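Local atomic coordinates of leucine--tRNA ligase (PDB entry 5AH5), a protein that probably joins leucine to its cognate tRNA at the expense of ATP, as a class I leucyl-tRNA synthetase that also carries an editing domain. Residues K32-M38 / A518-I524; L141-I147 / W189-I193; Y196-L200 / R538-V543; F490-Y496 / L532-S537. All blocks are in the same frame, centred on the assembly; numbering follows the deposited sequence.

Contact 1: K32-M38 / A518-I524; sequences KFYVLEM and APADVYI. With LSS (5'-O-(L-leucylsulfamoyl)adenosine), chain I.
Asp521 gathers the start of this pairing round one carboxylate oxygen. Its OD2 takes the backbone N-H of Tyr34 through the anti lone pair, in a short, straight bond (N to OD2 2.8 Å, 174°). Lys32 NZ meets the same oxygen on the syn side as a salt bridge of 3.0 Å. That nitrogen stands 33° out of the carboxylate plane. The carboxylate lies nearly flat over the Phe33 ring, the planes 7° apart, with Asp521 CB above the ring face. A water bridges Asp521 OD1 to Lys32 O. Beyond this corner the strands run in parallel register: Leu36 N bonds Val522 O, Ile524 N bonds Leu36 O, and Met38 N bonds Ile524 O, each at 3.0 Å. On the sheet face of Leu36 and Tyr523, Leu36 CD2 wedges between Ala520 CB and Tyr523 CD1, 3.5 Å from the latter. The Met38 side chain runs at about a right angle to that of Tyr523, CG against CZ and SD oblique to the ring in a Met-aromatic contact. Met38 CB lies 3.4 Å from O3 of the leucyl-adenylate analogue. In the second shell, Glu37 is held by His73 and Tyr117. These are the two central strands of the parallel Rossmann-type sheet of class I synthetases, ending at the adenylate pocket.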
# COMPACT_ATOMS: atom_id res chain seq x y z
N LYS B 32 10.28 1.19 -19.40
CA LYS B 32 9.08 0.56 -18.82
C LYS B 32 8.71 1.40 -17.60
O LYS B 32 9.58 1.94 -16.90
CB LYS B 32 9.37 -0.87 -18.40
CG LYS B 32 10.31 -1.05 -17.18
CD LYS B 32 9.52 -1.10 -15.84
CE LYS B 32 10.42 -1.48 -14.67
NZ LYS B 32 9.64 -1.38 -13.40
N PHE B 33 7.44 1.48 -17.33
CA PHE B 33 6.98 2.05 -16.08
C PHE B 33 5.68 1.36 -15.68
O PHE B 33 4.76 1.36 -16.42
CB PHE B 33 6.72 3.53 -16.26
CG PHE B 33 6.65 4.28 -14.96
CD1 PHE B 33 7.80 4.58 -14.25
CD2 PHE B 33 5.44 4.69 -14.44
CE1 PHE B 33 7.73 5.26 -13.04
CE2 PHE B 33 5.39 5.39 -13.23
CZ PHE B 33 6.50 5.66 -12.52
N TYR B 34 5.63 0.85 -14.48
CA TYR B 34 4.49 0.14 -13.93
C TYR B 34 3.93 0.91 -12.73
O TYR B 34 4.51 0.90 -11.68
CB TYR B 34 4.97 -1.24 -13.48
CG TYR B 34 3.89 -2.29 -13.09
CD1 TYR B 34 2.55 -2.06 -13.27
CD2 TYR B 34 4.27 -3.53 -12.59
CE1 TYR B 34 1.62 -3.02 -12.91
CE2 TYR B 34 3.34 -4.51 -12.25
CZ TYR B 34 2.03 -4.24 -12.45
OH TYR B 34 1.10 -5.17 -12.08
N VAL B 35 2.81 1.53 -12.91
CA VAL B 35 2.13 2.23 -11.84
C VAL B 35 0.83 1.49 -11.56
O VAL B 35 0.10 1.25 -12.46
CB VAL B 35 1.80 3.69 -12.19
CG1 VAL B 35 1.28 3.89 -13.60
CG2 VAL B 35 0.81 4.29 -11.20
N LEU B 36 0.55 1.16 -10.31
CA LEU B 36 -0.77 0.64 -9.98
C LEU B 36 -1.23 1.11 -8.65
O LEU B 36 -0.45 1.69 -7.91
CB LEU B 36 -0.76 -0.88 -10.03
CG LEU B 36 -0.23 -1.79 -8.94
CD1 LEU B 36 -0.63 -3.22 -9.22
CD2 LEU B 36 1.24 -1.70 -8.84
N GLU B 37 -2.49 0.82 -8.38
CA GLU B 37 -3.16 1.20 -7.17
C GLU B 37 -3.79 -0.07 -6.59
O GLU B 37 -3.98 -1.09 -7.30
CB GLU B 37 -4.33 2.11 -7.48
CG GLU B 37 -4.04 3.39 -8.22
CD GLU B 37 -4.38 3.31 -9.67
OE1 GLU B 37 -5.30 2.53 -10.03
OE2 GLU B 37 -3.74 4.07 -10.48
N MET B 38 -4.12 -0.00 -5.31
CA MET B 38 -4.73 -1.16 -4.64
C MET B 38 -6.10 -1.43 -5.20
O MET B 38 -7.04 -0.61 -5.08
CB MET B 38 -4.74 -1.00 -3.13
CG MET B 38 -3.38 -1.13 -2.51
SD MET B 38 -3.56 -0.93 -0.74
CE MET B 38 -1.89 -0.66 -0.24
N ALA B 518 7.98 -5.42 -13.83
CA ALA B 518 8.00 -5.35 -12.40
C ALA B 518 9.46 -5.40 -11.92
O ALA B 518 10.27 -5.85 -12.67
CB ALA B 518 7.20 -6.54 -11.84
N PRO B 519 9.80 -5.01 -10.68
CA PRO B 519 8.85 -4.54 -9.66
C PRO B 519 8.05 -3.32 -10.03
O PRO B 519 8.46 -2.57 -10.90
CB PRO B 519 9.73 -4.26 -8.45
CG PRO B 519 11.11 -4.27 -8.94
CD PRO B 519 11.14 -5.15 -10.14
N ALA B 520 6.87 -3.17 -9.43
CA ALA B 520 6.07 -1.99 -9.73
C ALA B 520 6.86 -0.73 -9.31
O ALA B 520 7.45 -0.70 -8.29
CB ALA B 520 4.74 -2.03 -9.03
N ASP B 521 6.92 0.27 -10.14
CA ASP B 521 7.62 1.51 -9.77
C ASP B 521 6.85 2.26 -8.70
O ASP B 521 7.44 2.80 -7.79
CB ASP B 521 7.76 2.38 -11.01
CG ASP B 521 8.59 1.67 -12.09
OD1 ASP B 521 9.84 1.69 -11.98
OD2 ASP B 521 7.99 1.03 -12.98
N VAL B 522 5.56 2.39 -8.88
CA VAL B 522 4.72 3.16 -7.98
C VAL B 522 3.50 2.29 -7.62
O VAL B 522 2.88 1.73 -8.50
CB VAL B 522 4.32 4.47 -8.65
CG1 VAL B 522 3.28 5.19 -7.87
CG2 VAL B 522 5.58 5.39 -8.87
N TYR B 523 3.23 2.16 -6.32
CA TYR B 523 2.04 1.53 -5.77
C TYR B 523 1.31 2.49 -4.82
O TYR B 523 1.90 2.97 -3.88
CB TYR B 523 2.43 0.32 -4.99
CG TYR B 523 1.28 -0.66 -4.70
CD1 TYR B 523 0.25 -0.89 -5.62
CD2 TYR B 523 1.31 -1.45 -3.59
CE1 TYR B 523 -0.75 -1.88 -5.40
CE2 TYR B 523 0.30 -2.41 -3.34
CZ TYR B 523 -0.73 -2.62 -4.28
OH TYR B 523 -1.71 -3.61 -4.06
N ILE B 524 0.07 2.76 -5.11
CA ILE B 524 -0.74 3.73 -4.38
C ILE B 524 -1.88 3.03 -3.65
O ILE B 524 -2.75 2.49 -4.30
CB ILE B 524 -1.39 4.71 -5.35
CG1 ILE B 524 -0.34 5.22 -6.41
CG2 ILE B 524 -1.97 5.90 -4.59
CD1 ILE B 524 -0.95 5.94 -7.59
C1 LSS I . -9.03 -3.11 -0.76
N1 LSS I . -10.38 7.38 1.22
O1 LSS I . -8.65 -2.54 0.24
S1 LSS I . -10.88 -1.52 -1.09
C2 LSS I . -9.23 7.09 0.61
N2 LSS I . -10.08 -2.72 -1.46
O2 LSS I . -7.29 2.55 0.81
N3 LSS I . -8.96 5.88 0.08
O3 LSS I . -6.07 1.65 -1.49
C4 LSS I . -9.92 4.92 0.16
N4 LSS I . -9.07 -5.13 -2.23
O4 LSS I . -9.22 2.37 -2.15
C5 LSS I . -11.10 5.14 0.86
O5 LSS I . -9.93 -0.24 -1.21
C6 LSS I . -11.32 6.38 1.41
N6 LSS I . -12.50 6.62 2.04
C7 LSS I . -5.97 -5.23 -2.03
N7 LSS I . -11.82 3.99 0.81
C8 LSS I . -11.09 3.05 0.16
C9 LSS I . -6.88 -4.05 -1.66
N9 LSS I . -9.94 3.64 -0.26
CA LSS I . -8.32 -4.36 -1.21
C10 LSS I . -5.64 -6.01 -0.75
C11 LSS I . -4.72 -4.65 -2.78
O1A LSS I . -11.45 -1.40 0.27
C21 LSS I . -8.83 3.03 -0.96
C22 LSS I . -8.15 1.99 -0.14
C23 LSS I . -7.40 1.16 -1.19
C24 LSS I . -8.35 1.27 -2.36
C25 LSS I . -9.33 0.10 -2.45
O2A LSS I . -11.92 -1.23 -2.05
O HOH W 1 10.92 2.58 -14.62

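Contact 2: L141-I147 / W189-I193; sequences LYRKGLI and WFVDI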
# COMPACT_ATOMS: atom_id res chain seq x y z
N LEU B 141 3.66 -24.40 -3.99
CA LEU B 141 4.09 -24.09 -2.62
C LEU B 141 3.88 -25.27 -1.67
O LEU B 141 4.69 -25.47 -0.73
CB LEU B 141 3.37 -22.84 -2.09
CG LEU B 141 4.03 -21.49 -2.47
CD1 LEU B 141 4.04 -21.15 -3.96
CD2 LEU B 141 3.30 -20.40 -1.70
N TYR B 142 2.80 -26.03 -1.89
CA TYR B 142 2.58 -27.28 -1.14
C TYR B 142 3.68 -28.31 -1.39
O TYR B 142 4.27 -28.80 -0.44
CB TYR B 142 1.20 -27.87 -1.46
CG TYR B 142 0.90 -29.18 -0.75
CD1 TYR B 142 0.88 -29.29 0.65
CD2 TYR B 142 0.64 -30.32 -1.49
CE1 TYR B 142 0.62 -30.51 1.28
CE2 TYR B 142 0.37 -31.53 -0.88
CZ TYR B 142 0.37 -31.62 0.49
OH TYR B 142 0.07 -32.83 1.00
N ARG B 143 3.98 -28.64 -2.65
CA ARG B 143 5.15 -29.53 -2.95
C ARG B 143 6.50 -29.10 -2.35
O ARG B 143 7.27 -29.93 -1.95
CB ARG B 143 5.36 -29.74 -4.45
CG ARG B 143 4.21 -30.50 -5.09
CD ARG B 143 4.53 -31.11 -6.45
NE ARG B 143 3.43 -32.00 -6.86
CZ ARG B 143 3.21 -33.25 -6.40
NH1 ARG B 143 4.02 -33.82 -5.49
NH2 ARG B 143 2.17 -33.95 -6.84
N LYS B 144 6.77 -27.80 -2.30
CA LYS B 144 8.06 -27.33 -1.77
C LYS B 144 8.04 -27.10 -0.27
O LYS B 144 8.99 -26.55 0.27
CB LYS B 144 8.52 -26.04 -2.46
CG LYS B 144 8.49 -26.06 -3.98
CD LYS B 144 9.61 -26.87 -4.60
CE LYS B 144 9.20 -27.50 -5.93
NZ LYS B 144 9.00 -26.49 -7.01
N GLY B 145 6.96 -27.46 0.43
CA GLY B 145 6.90 -27.30 1.87
C GLY B 145 6.58 -25.90 2.39
O GLY B 145 6.54 -25.72 3.58
N LEU B 146 6.29 -24.93 1.53
CA LEU B 146 5.92 -23.58 2.00
C LEU B 146 4.49 -23.54 2.50
O LEU B 146 4.19 -22.83 3.45
CB LEU B 146 6.15 -22.55 0.90
CG LEU B 146 7.67 -22.41 0.69
CD1 LEU B 146 8.00 -22.23 -0.77
CD2 LEU B 146 8.22 -21.32 1.58
N ILE B 147 3.61 -24.35 1.91
CA ILE B 147 2.26 -24.52 2.40
C ILE B 147 2.17 -25.90 3.04
O ILE B 147 2.61 -26.91 2.44
CB ILE B 147 1.19 -24.33 1.31
CG1 ILE B 147 1.04 -22.84 0.96
CG2 ILE B 147 -0.18 -24.89 1.77
CD1 ILE B 147 0.18 -22.54 -0.24
N TRP B 189 -4.94 -25.06 6.89
CA TRP B 189 -3.84 -24.77 5.99
C TRP B 189 -3.16 -23.47 6.41
O TRP B 189 -3.83 -22.50 6.86
CB TRP B 189 -4.31 -24.71 4.53
CG TRP B 189 -4.76 -26.05 4.03
CD1 TRP B 189 -6.02 -26.51 4.02
CD2 TRP B 189 -3.94 -27.08 3.47
NE1 TRP B 189 -6.06 -27.76 3.50
CE2 TRP B 189 -4.79 -28.15 3.15
CE3 TRP B 189 -2.57 -27.21 3.22
CZ2 TRP B 189 -4.33 -29.34 2.58
CZ3 TRP B 189 -2.09 -28.33 2.66
CH2 TRP B 189 -2.98 -29.43 2.34
N PHE B 190 -1.84 -23.47 6.22
CA PHE B 190 -0.94 -22.41 6.62
C PHE B 190 0.12 -22.18 5.55
O PHE B 190 0.43 -23.11 4.75
CB PHE B 190 -0.17 -22.83 7.87
CG PHE B 190 -1.02 -23.01 9.05
CD1 PHE B 190 -1.32 -21.95 9.87
CD2 PHE B 190 -1.55 -24.27 9.36
CE1 PHE B 190 -2.13 -22.13 11.00
CE2 PHE B 190 -2.34 -24.45 10.45
CZ PHE B 190 -2.63 -23.38 11.28
N VAL B 191 0.69 -20.98 5.54
CA VAL B 191 1.94 -20.71 4.82
C VAL B 191 3.03 -20.34 5.81
O VAL B 191 2.79 -19.56 6.75
CB VAL B 191 1.84 -19.61 3.78
CG1 VAL B 191 2.88 -19.85 2.69
CG2 VAL B 191 0.45 -19.50 3.19
N ASP B 192 4.22 -20.90 5.62
CA ASP B 192 5.33 -20.71 6.54
C ASP B 192 6.02 -19.34 6.33
O ASP B 192 7.12 -19.26 5.85
CB ASP B 192 6.34 -21.84 6.35
CG ASP B 192 7.41 -21.87 7.43
OD1 ASP B 192 7.38 -21.07 8.39
OD2 ASP B 192 8.30 -22.71 7.30
N ILE B 193 5.32 -18.28 6.67
CA ILE B 193 5.89 -16.92 6.65
C ILE B 193 7.00 -16.68 7.71
O ILE B 193 7.93 -15.87 7.50
CB ILE B 193 4.75 -15.90 6.76
CG1 ILE B 193 5.18 -14.48 6.34
CG2 ILE B 193 4.12 -15.92 8.14
CD1 ILE B 193 4.00 -13.53 6.29
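Trp189 drives the edge of its six-membered ring toward the face of Tyr142, in an offset edge-to-face pair with planes at 78° and centroids 5.5 Å apart. CZ3 of the indole does the touching, 3.7 Å from Tyr142 CD1. Beside it, Ile147 crosses the indole at about a right angle and lays CG2 against Trp189 CE3 at 3.6 Å, while CG1, the other branch, reaches Val191 CG1 at 3.9 Å. This is the tight part of the contact. The polar ends of both aromatic residues are turned to other partners, Tyr142 OH to Thr437 and Trp189 NE1 to Asp483. Ile147 and Val191 form an antiparallel, non-hydrogen-bonded pair where strand 147-151 joins strand 182-191, so that the turn after helix 128-143 feeds straight into the large antiparallel sheet. A single backbone bond closes the end of that pairing: Asp192 N gives its hydrogen to Leu146 O at 2.9 Å. Val191 CG1 also presses on that oxygen at 3.3 Å. Asp192 is the centre of an inverse gamma turn, in which Ile193 N bonds Val191 O. Packing is looser toward the helix end, where Leu141 CD2 comes no closer to Val191 CG1 than 4.4 Å. The solvent side is the turn itself, with Arg143, Lys144 and Gly145 exposed; Lys144 forms a salt bridge to Asp140.

Contact 3: Y196-L200 / R538-V543; sequences YADRL and RFITKV
Tyr196 offers its ring face to two side chains of helix 533-546 and its edge to a third. Phe539 comes in edge-on at about a right angle, the planes at 77° and the centroids 5.4 Å apart, so the pair is T-shaped, with Phe539 CE1 3.7 Å from Tyr196 CD1. The CG of Phe539 stands anti to the backbone N (chi1 164°), which brings the ring edge to Tyr196. Val543 sets CG2 over the tyrosine face in a CH-pi contact, 4.0 Å from the centroid. Near the ring plane, Lys542 slides past in the reverse direction, its CB 3.7 Å from Tyr196 CD2. At the other end Arg538 grips one oxygen end-on: NH1 and NH2 both donate to Leu200 O at 3.2 Å, and this oxygen lies in the guanidinium plane. Leu200 CD2 lies over one face of the same guanidinium, toward its rim. Arg199 and Lys542 run antiparallel, but their like charges stay apart and each has acidic partners: Asp546 for Arg199, and Asp203, Asp553 and Glu554 for Lys542. Glu554 is shared with Arg538, which also bonds Gln218. The short helix 197-202 thus lies against helix 533-546, with helix 212-222 touching Leu200 and strand 415-419 meeting Phe539 through Trp415.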
# COMPACT_ATOMS: atom_id res chain seq x y z
N TYR B 196 10.54 -16.84 6.52
CA TYR B 196 10.96 -15.65 5.80
C TYR B 196 11.02 -14.40 6.66
O TYR B 196 11.30 -13.32 6.15
CB TYR B 196 10.01 -15.39 4.64
CG TYR B 196 10.28 -16.28 3.47
CD1 TYR B 196 10.10 -17.67 3.57
CD2 TYR B 196 10.73 -15.75 2.27
CE1 TYR B 196 10.36 -18.49 2.49
CE2 TYR B 196 10.97 -16.57 1.19
CZ TYR B 196 10.77 -17.94 1.31
OH TYR B 196 11.04 -18.73 0.21
N ALA B 197 10.76 -14.52 7.95
CA ALA B 197 10.56 -13.35 8.79
C ALA B 197 11.81 -12.48 8.90
O ALA B 197 11.70 -11.25 8.98
CB ALA B 197 10.09 -13.75 10.17
N ASP B 198 12.98 -13.10 8.94
CA ASP B 198 14.23 -12.37 8.94
C ASP B 198 14.43 -11.51 7.68
O ASP B 198 14.86 -10.37 7.78
CB ASP B 198 15.42 -13.33 9.09
CG ASP B 198 15.70 -13.73 10.53
OD1 ASP B 198 15.19 -13.11 11.50
OD2 ASP B 198 16.50 -14.67 10.69
N ARG B 199 14.16 -12.07 6.51
CA ARG B 199 14.23 -11.31 5.29
C ARG B 199 13.20 -10.21 5.13
O ARG B 199 13.50 -9.18 4.54
CB ARG B 199 14.07 -12.22 4.13
CG ARG B 199 15.26 -13.08 3.84
CD ARG B 199 15.23 -13.35 2.36
NE ARG B 199 14.95 -14.70 2.04
CZ ARG B 199 14.52 -15.12 0.86
NH1 ARG B 199 14.20 -14.29 -0.14
NH2 ARG B 199 14.34 -16.43 0.73
N LEU B 200 11.98 -10.47 5.61
CA LEU B 200 10.95 -9.46 5.68
C LEU B 200 11.38 -8.27 6.58
O LEU B 200 11.14 -7.11 6.26
CB LEU B 200 9.64 -10.08 6.22
CG LEU B 200 8.93 -11.04 5.26
CD1 LEU B 200 7.80 -11.77 5.99
CD2 LEU B 200 8.45 -10.32 3.99
N ARG B 538 4.73 -8.83 0.12
CA ARG B 538 6.19 -8.89 0.20
C ARG B 538 6.61 -10.34 0.43
O ARG B 538 7.57 -10.82 -0.17
CB ARG B 538 6.75 -7.96 1.27
CG ARG B 538 6.48 -6.48 1.01
CD ARG B 538 7.00 -5.65 2.19
NE ARG B 538 8.45 -5.89 2.28
CZ ARG B 538 9.14 -6.26 3.36
NH1 ARG B 538 8.59 -6.32 4.58
NH2 ARG B 538 10.44 -6.51 3.23
N PHE B 539 5.89 -11.05 1.29
CA PHE B 539 6.24 -12.44 1.59
C PHE B 539 6.14 -13.34 0.33
O PHE B 539 7.05 -14.10 0.00
CB PHE B 539 5.35 -12.98 2.72
CG PHE B 539 5.36 -14.48 2.84
CD1 PHE B 539 6.54 -15.18 2.97
CD2 PHE B 539 4.16 -15.19 2.85
CE1 PHE B 539 6.56 -16.56 3.10
CE2 PHE B 539 4.16 -16.58 2.95
CZ PHE B 539 5.37 -17.26 3.09
N ILE B 540 5.08 -13.18 -0.42
CA ILE B 540 4.82 -14.10 -1.55
C ILE B 540 5.78 -13.76 -2.68
O ILE B 540 6.16 -14.66 -3.45
CB ILE B 540 3.31 -14.15 -1.93
CG1 ILE B 540 2.54 -14.93 -0.87
CG2 ILE B 540 3.02 -14.71 -3.32
CD1 ILE B 540 2.99 -16.35 -0.66
N THR B 541 6.24 -12.50 -2.74
CA THR B 541 7.21 -12.10 -3.78
C THR B 541 8.55 -12.80 -3.56
O THR B 541 9.14 -13.37 -4.48
CB THR B 541 7.27 -10.58 -3.89
OG1 THR B 541 5.98 -10.11 -4.33
CG2 THR B 541 8.37 -10.13 -4.93
N LYS B 542 8.97 -12.87 -2.31
CA LYS B 542 10.19 -13.56 -1.96
C LYS B 542 10.08 -15.06 -2.22
O LYS B 542 10.98 -15.68 -2.74
CB LYS B 542 10.53 -13.27 -0.49
CG LYS B 542 10.76 -11.75 -0.26
CD LYS B 542 11.30 -11.46 1.11
CE LYS B 542 11.44 -9.96 1.40
NZ LYS B 542 12.22 -9.22 0.34
N VAL B 543 8.96 -15.63 -1.85
CA VAL B 543 8.71 -17.05 -2.11
C VAL B 543 8.81 -17.31 -3.61
O VAL B 543 9.55 -18.18 -4.02
CB VAL B 543 7.34 -17.51 -1.53
CG1 VAL B 543 7.01 -18.92 -2.01
CG2 VAL B 543 7.38 -17.49 -0.04

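Contact 4: F490-Y496 / L532-S537; sequences FVDSSWY and LHLIYS. With LSS (5'-O-(L-leucylsulfamoyl)adenosine), chain I.
His533 swings its imidazole toward Ser493 and the ligand because CG stands anti to the backbone N (chi1 158°), while Phe490, with CG anti to its own carbonyl carbon (chi1 -67°), is laid across the start of helix 533-546. Leucyl carbon C11 of the adenylate analogue lies 3.6 Å above one face of the imidazole and Ser537 OG, more distantly, over the opposite one, both toward the rim. Ser493 O approaches the ND1/CE1 edge, 3.0 Å from His533 ND1. Tyr496 CE1 lies 3.7 Å from His533 CE1; the side chains cross at about a right angle, the ring planes obliquely. In the imidazole plane a water bonds His533 ND1, Ser493 OG and Phe490 O, bridging the two segments. Leu532 CD2 sits over the Phe490 face as a CH-pi contact, and Tyr536 CD2 packs 3.6 Å from Phe490 CB with the ring planes 46° apart. Farther along the helix the backbones approach, with Ser537 CA 3.4 Å from Ser494 O. Ser537 OG bonds back to His533 O, at 2.6 Å. Tyr523 OH bonds both His533 NE2 and Tyr496 OH, which probably helps to set both rings. His533, Tyr496 and Ser493 line the pocket around leucyl methyls C10 and C11 in this class I aminoacylation site.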
# COMPACT_ATOMS: atom_id res chain seq x y z
N PHE B 490 -6.75 -12.66 0.95
CA PHE B 490 -5.39 -12.16 0.92
C PHE B 490 -4.38 -13.06 0.22
O PHE B 490 -3.27 -12.60 -0.15
CB PHE B 490 -4.92 -11.71 2.30
CG PHE B 490 -5.65 -10.50 2.79
CD1 PHE B 490 -5.31 -9.22 2.30
CD2 PHE B 490 -6.66 -10.61 3.74
CE1 PHE B 490 -5.94 -8.10 2.80
CE2 PHE B 490 -7.34 -9.49 4.20
CZ PHE B 490 -6.98 -8.23 3.71
N VAL B 491 -4.79 -14.29 -0.07
CA VAL B 491 -3.99 -15.14 -0.96
C VAL B 491 -4.14 -14.58 -2.35
O VAL B 491 -3.14 -14.35 -2.97
CB VAL B 491 -4.37 -16.68 -0.93
CG1 VAL B 491 -3.47 -17.50 -1.88
CG2 VAL B 491 -4.16 -17.22 0.47
N ASP B 492 -5.36 -14.29 -2.81
CA ASP B 492 -5.56 -13.78 -4.15
C ASP B 492 -4.69 -12.50 -4.37
O ASP B 492 -4.00 -12.34 -5.37
CB ASP B 492 -6.99 -13.36 -4.39
CG ASP B 492 -8.07 -14.47 -4.09
OD1 ASP B 492 -7.80 -15.54 -3.49
OD2 ASP B 492 -9.22 -14.17 -4.41
N SER B 493 -4.80 -11.58 -3.43
CA SER B 493 -4.24 -10.29 -3.58
C SER B 493 -2.75 -10.26 -3.23
O SER B 493 -2.17 -9.23 -3.35
CB SER B 493 -5.06 -9.28 -2.75
OG SER B 493 -5.09 -9.59 -1.37
N SER B 494 -2.14 -11.39 -2.81
CA SER B 494 -0.76 -11.40 -2.50
C SER B 494 0.18 -11.43 -3.72
O SER B 494 1.37 -11.20 -3.55
CB SER B 494 -0.42 -12.56 -1.57
OG SER B 494 -0.50 -13.82 -2.24
N TRP B 495 -0.34 -11.74 -4.90
CA TRP B 495 0.43 -11.90 -6.12
C TRP B 495 -0.28 -11.37 -7.37
O TRP B 495 0.24 -11.47 -8.47
CB TRP B 495 0.77 -13.36 -6.29
CG TRP B 495 -0.40 -14.21 -6.77
CD1 TRP B 495 -1.42 -14.66 -6.00
CD2 TRP B 495 -0.70 -14.65 -8.10
NE1 TRP B 495 -2.33 -15.37 -6.75
CE2 TRP B 495 -1.91 -15.37 -8.05
CE3 TRP B 495 -0.05 -14.54 -9.32
CZ2 TRP B 495 -2.48 -15.94 -9.17
CZ3 TRP B 495 -0.59 -15.08 -10.41
CH2 TRP B 495 -1.81 -15.81 -10.34
N TYR B 496 -1.44 -10.74 -7.24
CA TYR B 496 -2.20 -10.31 -8.44
C TYR B 496 -1.48 -9.39 -9.40
O TYR B 496 -1.79 -9.33 -10.61
CB TYR B 496 -3.51 -9.62 -8.02
CG TYR B 496 -3.42 -8.17 -7.48
CD1 TYR B 496 -2.92 -7.90 -6.23
CD2 TYR B 496 -3.86 -7.11 -8.24
CE1 TYR B 496 -2.87 -6.59 -5.73
CE2 TYR B 496 -3.82 -5.78 -7.76
CZ TYR B 496 -3.30 -5.53 -6.53
OH TYR B 496 -3.25 -4.24 -6.05
N LEU B 532 -1.63 -6.19 6.57
CA LEU B 532 -2.37 -7.19 5.77
C LEU B 532 -1.68 -7.36 4.42
O LEU B 532 -0.68 -8.00 4.37
CB LEU B 532 -3.85 -6.82 5.63
CG LEU B 532 -4.64 -6.97 6.95
CD1 LEU B 532 -5.78 -6.00 7.09
CD2 LEU B 532 -5.17 -8.37 7.13
N HIS B 533 -2.19 -6.78 3.34
CA HIS B 533 -1.71 -7.05 2.00
C HIS B 533 -0.22 -6.68 1.80
O HIS B 533 0.52 -7.41 1.12
CB HIS B 533 -2.62 -6.39 0.98
CG HIS B 533 -1.99 -6.13 -0.37
ND1 HIS B 533 -1.75 -7.13 -1.28
CD2 HIS B 533 -1.65 -4.97 -0.99
CE1 HIS B 533 -1.23 -6.61 -2.39
NE2 HIS B 533 -1.14 -5.30 -2.23
N LEU B 534 0.26 -5.61 2.46
CA LEU B 534 1.65 -5.17 2.31
C LEU B 534 2.60 -6.10 3.01
O LEU B 534 3.76 -6.15 2.66
CB LEU B 534 1.82 -3.69 2.82
CG LEU B 534 1.05 -2.62 2.01
CD1 LEU B 534 0.99 -1.24 2.64
CD2 LEU B 534 1.60 -2.55 0.57
N ILE B 535 2.18 -6.86 4.03
CA ILE B 535 3.05 -7.94 4.52
C ILE B 535 2.99 -9.13 3.58
O ILE B 535 3.99 -9.64 3.17
CB ILE B 535 2.62 -8.48 5.88
CG1 ILE B 535 2.97 -7.48 6.96
CG2 ILE B 535 3.34 -9.81 6.19
CD1 ILE B 535 4.43 -7.47 7.36
N TYR B 536 1.77 -9.62 3.32
CA TYR B 536 1.64 -10.87 2.54
C TYR B 536 2.28 -10.81 1.12
O TYR B 536 2.94 -11.73 0.70
CB TYR B 536 0.17 -11.21 2.39
CG TYR B 536 -0.59 -11.53 3.68
CD1 TYR B 536 -0.08 -12.39 4.64
CD2 TYR B 536 -1.80 -10.97 3.90
CE1 TYR B 536 -0.79 -12.66 5.82
CE2 TYR B 536 -2.55 -11.27 5.04
CZ TYR B 536 -2.05 -12.10 5.99
OH TYR B 536 -2.82 -12.31 7.09
N SER B 537 2.01 -9.73 0.39
CA SER B 537 2.60 -9.43 -0.94
C SER B 537 4.13 -9.42 -0.92
O SER B 537 4.78 -9.96 -1.85
CB SER B 537 2.06 -8.08 -1.46
OG SER B 537 2.47 -7.00 -0.61
C1 LSS I . -9.03 -3.11 -0.76
N1 LSS I . -10.38 7.38 1.22
O1 LSS I . -8.65 -2.54 0.24
S1 LSS I . -10.88 -1.52 -1.09
C2 LSS I . -9.23 7.09 0.61
N2 LSS I . -10.08 -2.72 -1.46
O2 LSS I . -7.29 2.55 0.81
N3 LSS I . -8.96 5.88 0.08
O3 LSS I . -6.07 1.65 -1.49
C4 LSS I . -9.92 4.92 0.16
N4 LSS I . -9.07 -5.13 -2.23
O4 LSS I . -9.22 2.37 -2.15
C5 LSS I . -11.10 5.14 0.86
O5 LSS I . -9.93 -0.24 -1.21
C6 LSS I . -11.32 6.38 1.41
N6 LSS I . -12.50 6.62 2.04
C7 LSS I . -5.97 -5.23 -2.03
N7 LSS I . -11.82 3.99 0.81
C8 LSS I . -11.09 3.05 0.16
C9 LSS I . -6.88 -4.05 -1.66
N9 LSS I . -9.94 3.64 -0.26
CA LSS I . -8.32 -4.36 -1.21
C10 LSS I . -5.64 -6.01 -0.75
C11 LSS I . -4.72 -4.65 -2.78
O1A LSS I . -11.45 -1.40 0.27
C21 LSS I . -8.83 3.03 -0.96
C22 LSS I . -8.15 1.99 -0.14
C23 LSS I . -7.40 1.16 -1.19
C24 LSS I . -8.35 1.27 -2.36
C25 LSS I . -9.33 0.10 -2.45
O2A LSS I . -11.92 -1.23 -2.05
O HOH W 2 -2.72 -9.82 -0.04

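In the fold
Strand 32-37 comes first, and contact 1 closes the longest loop by pairing it with strand 520-524 across 479 intervening residues. Contact 2 is nested within that loop, joining the end of helix 128-143 to strand 182-191. The chain then enters helix 197-202, whose pairing with helix 533-546 in contact 3 crosses contact 1; the editing-domain sequence lies in the span between. Contact 4 links 490-496 to the start of helix 533-546, nested inside contact 3 and crossing contact 1. That helix serves contacts 3 and 4, and Phe539 packs against Val191 and Ile193 of contact 2. Contacts 1 and 4 meet at Tyr523 and both touch the bound analogue, tying the parallel sheet to 490-496 and helix 533-546.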